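Local coordinates for uncharacterized protein (Sinorhizobium meliloti, PDB 4HUJ) that is of unknown function but resembles NADP-dependent oxidoreductases and probably binds NAD(P) through a Rossmann-type fold, at residues 131-136 against 197-202; 169-174 against 181-186. All coordinates share one frame; numbering follows the deposited sequence.

In the fold
Followed from the N terminus, the chain first lays down the parallel strands of a probable dinucleotide-binding fold, 26-30 to 108-111, and then enters helix 131-138, the earlier partner of contact 1. After strand 143-147 it runs into strand 166-173 and turns back through helix 176-188; contact 2, 169-174 against 181-186, closes this short loop. Strand 192-195 and helix 199-206 follow, and Leu199 returns to helix 131-138 to close the much longer loop of contact 1. Contact 2 is therefore nested inside contact 1. With centres about 13 Å apart, the two also touch: Gly197 O lies 2.8 Å from Gly173 N, a probable hydrogen bond.

Contact 1: residues 131-136 against 197-202; sequences STEIVS and GTLAAS
Leu199 reaches across to helix 131-138 with the end of its side chain, and the apolar part of the contact gathers on its two methyls. CD1 and CD2 of Leu199 both meet CG2 of Thr132, each at 3.8 Å, the two side chains crossing at about a right angle. The Thr132 methyl stands anti to the backbone N, chi1 -58° placing OG1 beside that N, where the hydroxyl bonds to Asp111 and Lys146. CG of Glu133 lies 4.3 Å from Leu199 CD1 at the margin. The contact joins the start of helix 131-138, which connects parallel strands 108-111 and 143-147 in what is probably a Rossmann-type fold, to the start of helix 199-206, which follows strand 192-195.

Ser136 and Thr198 each make a side-chain bond to their own segment. Ser136 OG donates to Thr132 O at 2.6 Å, tilted 27° from the carbonyl plane, while Ser136 N reaches the same oxygen from the opposite face. Without the hydroxyl, as with an alanine here, Thr132 O would probably keep just the backbone N of these two donors, and a small gap would open beside Leu199 CD1, 4.2 Å from OG. Thr198 N-caps helix 199-206, its OG1 accepting from Ala201 N at 3.1 Å.

Contact 2: residues 169-174 against 181-186; sequences LFLSGN and QVAELI
Leu171 points from strand 166-173 at helix 176-188 and divides its two methyls between neighbouring turns. CD1 goes to the earlier turn, 4.2 Å from Val182 CB and 4.0 Å from the backbone N of Ala183, with the Ala183 methyl a little farther off. Here Leu171 and Val182 lie alongside each other, running opposite ways. CD2 goes to the later turn and meets CD1 of Ile186 at 4.1 Å, the two side chains crossing obliquely. The first torsion of Leu171, chi1 71°, sets CG between the backbone N and the carbonyl carbon, aiming the branch at the helix.

Strand, helix and the following strand 192-195 form a beta-alpha-beta unit, and the contact is its first strand packing on the crossover helix. The short segments run almost antiparallel, at 166°, with axes 9.5 Å apart, as expected when a helix doubles back over its strand. Pro193 of the second strand also touches Leu171, Ala183 and Ile186, and Val145 of strand 143-147 touches Leu171 and Val182.

Two residues earlier on the same face of the strand, Leu169 takes up the other branch of Ile186. Its CB lies 4.0 Å from Ile186 CG2, and its CD1 approaches that same methyl. Ile186 can serve both leucines because chi1 -72° turns CG2 anti to the backbone N, toward Leu169, while CG1 carries CD1 over to Leu171. Leu169 and Ile186 both also touch Phe191, in the loop that leads into strand 192-195.

Contact 1: residues 131-136 against 197-202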
loop_
_atom_site.group_PDB
_atom_site.type_symbol
_atom_site.label_atom_id
_atom_site.label_comp_id
_atom_site.label_asym_id
_atom_site.label_seq_id
_atom_site.Cartn_x
_atom_site.Cartn_y
_atom_site.Cartn_z
ATOM N N SER A 131 -12.872 -7.481 0.376
ATOM C CA SER A 131 -12.728 -6.030 0.261
ATOM C C SER A 131 -11.853 -5.624 -0.927
ATOM O O SER A 131 -12.150 -4.646 -1.611
ATOM C CB SER A 131 -12.199 -5.417 1.561
ATOM O OG SER A 131 -10.954 -5.981 1.923
ATOM N N THR A 132 -10.786 -6.379 -1.178
ATOM C CA THR A 132 -9.864 -6.044 -2.264
ATOM C C THR A 132 -10.485 -6.313 -3.644
ATOM O O THR A 132 -10.122 -5.659 -4.630
ATOM C CB THR A 132 -8.498 -6.745 -2.088
ATOM O OG1 THR A 132 -7.941 -6.355 -0.827
ATOM C CG2 THR A 132 -7.528 -6.339 -3.187
ATOM N N GLU A 133 -11.425 -7.255 -3.706
ATOM C CA GLU A 133 -12.219 -7.486 -4.928
ATOM C C GLU A 133 -13.119 -6.288 -5.231
ATOM O O GLU A 133 -13.260 -5.894 -6.394
ATOM C CB GLU A 133 -13.081 -8.749 -4.811
ATOM C CG GLU A 133 -12.323 -10.074 -4.789
ATOM C CD GLU A 133 -13.242 -11.284 -4.541
ATOM O OE1 GLU A 133 -14.290 -11.154 -3.843
ATOM O OE2 GLU A 133 -12.910 -12.377 -5.046
ATOM N N ILE A 134 -13.731 -5.727 -4.184
ATOM C CA ILE A 134 -14.545 -4.510 -4.303
ATOM C C ILE A 134 -13.683 -3.335 -4.770
ATOM O O ILE A 134 -14.040 -2.634 -5.721
ATOM C CB ILE A 134 -15.293 -4.167 -2.979
ATOM C CG1 ILE A 134 -16.325 -5.260 -2.658
ATOM C CG2 ILE A 134 -15.961 -2.781 -3.067
ATOM C CD1 ILE A 134 -16.915 -5.206 -1.257
ATOM N N VAL A 135 -12.540 -3.136 -4.119
ATOM C CA VAL A 135 -11.588 -2.098 -4.541
ATOM C C VAL A 135 -11.178 -2.297 -6.014
ATOM O O VAL A 135 -11.104 -1.329 -6.774
ATOM C CB VAL A 135 -10.348 -2.042 -3.601
ATOM C CG1 VAL A 135 -9.260 -1.123 -4.156
ATOM C CG2 VAL A 135 -10.766 -1.578 -2.204
ATOM N N SER A 136 -10.937 -3.545 -6.414
ATOM C CA SER A 136 -10.508 -3.843 -7.785
ATOM C C SER A 136 -11.518 -3.372 -8.835
ATOM O O SER A 136 -11.129 -2.904 -9.906
ATOM C CB SER A 136 -10.218 -5.332 -7.959
ATOM O OG SER A 136 -9.209 -5.759 -7.055
ATOM N N GLY A 197 -0.619 -15.964 -2.922
ATOM C CA GLY A 197 -1.355 -16.357 -4.117
ATOM C C GLY A 197 -2.474 -15.389 -4.474
ATOM O O GLY A 197 -2.328 -14.180 -4.312
ATOM N N THR A 198 -3.589 -15.931 -4.962
ATOM C CA THR A 198 -4.729 -15.124 -5.415
ATOM C C THR A 198 -5.470 -14.416 -4.287
ATOM O O THR A 198 -5.308 -14.747 -3.117
ATOM C CB THR A 198 -5.774 -15.969 -6.182
ATOM O OG1 THR A 198 -6.342 -16.957 -5.307
ATOM C CG2 THR A 198 -5.148 -16.629 -7.388
ATOM N N LEU A 199 -6.309 -13.445 -4.649
ATOM C CA LEU A 199 -7.162 -12.806 -3.644
ATOM C C LEU A 199 -8.112 -13.805 -2.989
ATOM O O LEU A 199 -8.400 -13.691 -1.795
ATOM C CB LEU A 199 -7.954 -11.639 -4.243
ATOM C CG LEU A 199 -7.159 -10.451 -4.785
ATOM C CD1 LEU A 199 -8.116 -9.384 -5.307
ATOM C CD2 LEU A 199 -6.207 -9.870 -3.730
ATOM N N ALA A 200 -8.600 -14.777 -3.765
ATOM C CA ALA A 200 -9.422 -15.850 -3.209
ATOM C C ALA A 200 -8.657 -16.636 -2.151
ATOM O O ALA A 200 -9.199 -16.940 -1.093
ATOM C CB ALA A 200 -9.934 -16.786 -4.301
ATOM N N ALA A 201 -7.394 -16.944 -2.436
ATOM C CA ALA A 201 -6.560 -17.717 -1.516
ATOM C C ALA A 201 -6.254 -16.942 -0.234
ATOM O O ALA A 201 -6.191 -17.530 0.847
ATOM C CB ALA A 201 -5.262 -18.152 -2.201
ATOM N N SER A 202 -6.079 -15.627 -0.360
ATOM C CA SER A 202 -5.737 -14.792 0.796
ATOM C C SER A 202 -6.949 -14.283 1.579
ATOM O O SER A 202 -6.799 -13.804 2.704
ATOM C CB SER A 202 -4.868 -13.615 0.364
ATOM O OG SER A 202 -5.644 -12.594 -0.256
#

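Contact 2: residues 169-174 against 181-186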
loop_
_atom_site.group_PDB
_atom_site.type_symbol
_atom_site.label_atom_id
_atom_site.label_comp_id
_atom_site.label_asym_id
_atom_site.label_seq_id
_atom_site.Cartn_x
_atom_site.Cartn_y
_atom_site.Cartn_z
ATOM N N LEU A 169 6.055 -9.199 5.280
ATOM C CA LEU A 169 4.862 -8.598 4.688
ATOM C C LEU A 169 4.227 -9.593 3.733
ATOM O O LEU A 169 4.796 -9.924 2.686
ATOM C CB LEU A 169 5.192 -7.290 3.956
ATOM C CG LEU A 169 5.340 -6.035 4.820
ATOM C CD1 LEU A 169 5.800 -4.855 3.975
ATOM C CD2 LEU A 169 4.039 -5.691 5.547
ATOM N N PHE A 170 3.053 -10.091 4.106
ATOM C CA PHE A 170 2.258 -10.920 3.203
ATOM C C PHE A 170 1.653 -10.082 2.073
ATOM O O PHE A 170 1.312 -8.911 2.258
ATOM C CB PHE A 170 1.156 -11.662 3.974
ATOM C CG PHE A 170 1.683 -12.649 4.976
ATOM C CD1 PHE A 170 2.214 -13.869 4.556
ATOM C CD2 PHE A 170 1.673 -12.353 6.341
ATOM C CE1 PHE A 170 2.717 -14.788 5.480
ATOM C CE2 PHE A 170 2.174 -13.266 7.280
ATOM C CZ PHE A 170 2.691 -14.489 6.849
ATOM N N LEU A 171 1.550 -10.679 0.889
ATOM C CA LEU A 171 0.859 -10.041 -0.236
ATOM C C LEU A 171 0.082 -11.086 -1.016
ATOM O O LEU A 171 0.304 -12.284 -0.851
ATOM C CB LEU A 171 1.833 -9.294 -1.161
ATOM C CG LEU A 171 2.771 -10.140 -2.035
ATOM C CD1 LEU A 171 3.062 -9.429 -3.341
ATOM C CD2 LEU A 171 4.071 -10.457 -1.292
ATOM N N SER A 172 -0.844 -10.625 -1.851
ATOM C CA SER A 172 -1.657 -11.515 -2.658
ATOM C C SER A 172 -2.270 -10.718 -3.799
ATOM O O SER A 172 -2.226 -9.486 -3.803
ATOM C CB SER A 172 -2.755 -12.180 -1.820
ATOM O OG SER A 172 -3.500 -11.221 -1.087
ATOM N N GLY A 173 -2.836 -11.422 -4.765
ATOM C CA GLY A 173 -3.357 -10.769 -5.961
ATOM C C GLY A 173 -3.485 -11.752 -7.107
ATOM O O GLY A 173 -2.812 -12.790 -7.132
ATOM N N ASN A 174 -4.342 -11.410 -8.063
ATOM C CA ASN A 174 -4.691 -12.330 -9.145
ATOM C C ASN A 174 -3.688 -12.374 -10.293
ATOM O O ASN A 174 -3.698 -13.314 -11.103
ATOM C CB ASN A 174 -6.088 -12.004 -9.666
ATOM C CG ASN A 174 -7.157 -12.168 -8.612
ATOM O OD1 ASN A 174 -6.998 -12.927 -7.651
ATOM N ND2 ASN A 174 -8.258 -11.447 -8.778
ATOM N N GLN A 181 6.182 -7.684 -8.876
ATOM C CA GLN A 181 6.652 -6.300 -8.844
ATOM C C GLN A 181 6.499 -5.711 -7.453
ATOM O O GLN A 181 7.385 -5.008 -6.965
ATOM C CB GLN A 181 5.913 -5.439 -9.870
ATOM C CG GLN A 181 6.282 -5.742 -11.318
ATOM C CD GLN A 181 5.679 -4.751 -12.292
ATOM O OE1 GLN A 181 5.957 -3.549 -12.229
ATOM N NE2 GLN A 181 4.852 -5.246 -13.204
ATOM N N VAL A 182 5.375 -6.009 -6.805
ATOM C CA VAL A 182 5.167 -5.551 -5.430
ATOM C C VAL A 182 6.080 -6.291 -4.444
ATOM O O VAL A 182 6.602 -5.679 -3.503
ATOM C CB VAL A 182 3.676 -5.632 -5.022
ATOM C CG1 VAL A 182 3.478 -5.207 -3.569
ATOM C CG2 VAL A 182 2.845 -4.765 -5.952
ATOM N N ALA A 183 6.300 -7.590 -4.670
ATOM C CA ALA A 183 7.272 -8.347 -3.869
ATOM C C ALA A 183 8.668 -7.730 -3.986
ATOM O O ALA A 183 9.399 -7.639 -2.999
ATOM C CB ALA A 183 7.298 -9.821 -4.271
ATOM N N GLU A 184 9.018 -7.310 -5.200
ATOM C CA GLU A 184 10.287 -6.627 -5.472
ATOM C C GLU A 184 10.415 -5.342 -4.654
ATOM O O GLU A 184 11.465 -5.078 -4.068
ATOM C CB GLU A 184 10.423 -6.323 -6.970
ATOM C CG GLU A 184 10.924 -7.501 -7.802
ATOM C CD GLU A 184 10.744 -7.317 -9.314
ATOM O OE1 GLU A 184 10.726 -6.165 -9.804
ATOM O OE2 GLU A 184 10.630 -8.345 -10.022
ATOM N N LEU A 185 9.335 -4.562 -4.603
ATOM C CA LEU A 185 9.310 -3.339 -3.804
ATOM C C LEU A 185 9.499 -3.666 -2.331
ATOM O O LEU A 185 10.298 -3.025 -1.644
ATOM C CB LEU A 185 7.994 -2.573 -4.003
ATOM C CG LEU A 185 7.732 -1.426 -3.015
ATOM C CD1 LEU A 185 8.785 -0.328 -3.132
ATOM C CD2 LEU A 185 6.343 -0.858 -3.204
ATOM N N ILE A 186 8.752 -4.666 -1.860
ATOM C CA ILE A 186 8.797 -5.089 -0.460
ATOM C C ILE A 186 10.211 -5.503 -0.049
ATOM O O ILE A 186 10.708 -5.083 1.000
ATOM C CB ILE A 186 7.754 -6.205 -0.182
ATOM C CG1 ILE A 186 6.341 -5.601 -0.197
ATOM C CG2 ILE A 186 8.037 -6.911 1.148
ATOM C CD1 ILE A 186 5.193 -6.624 -0.279
#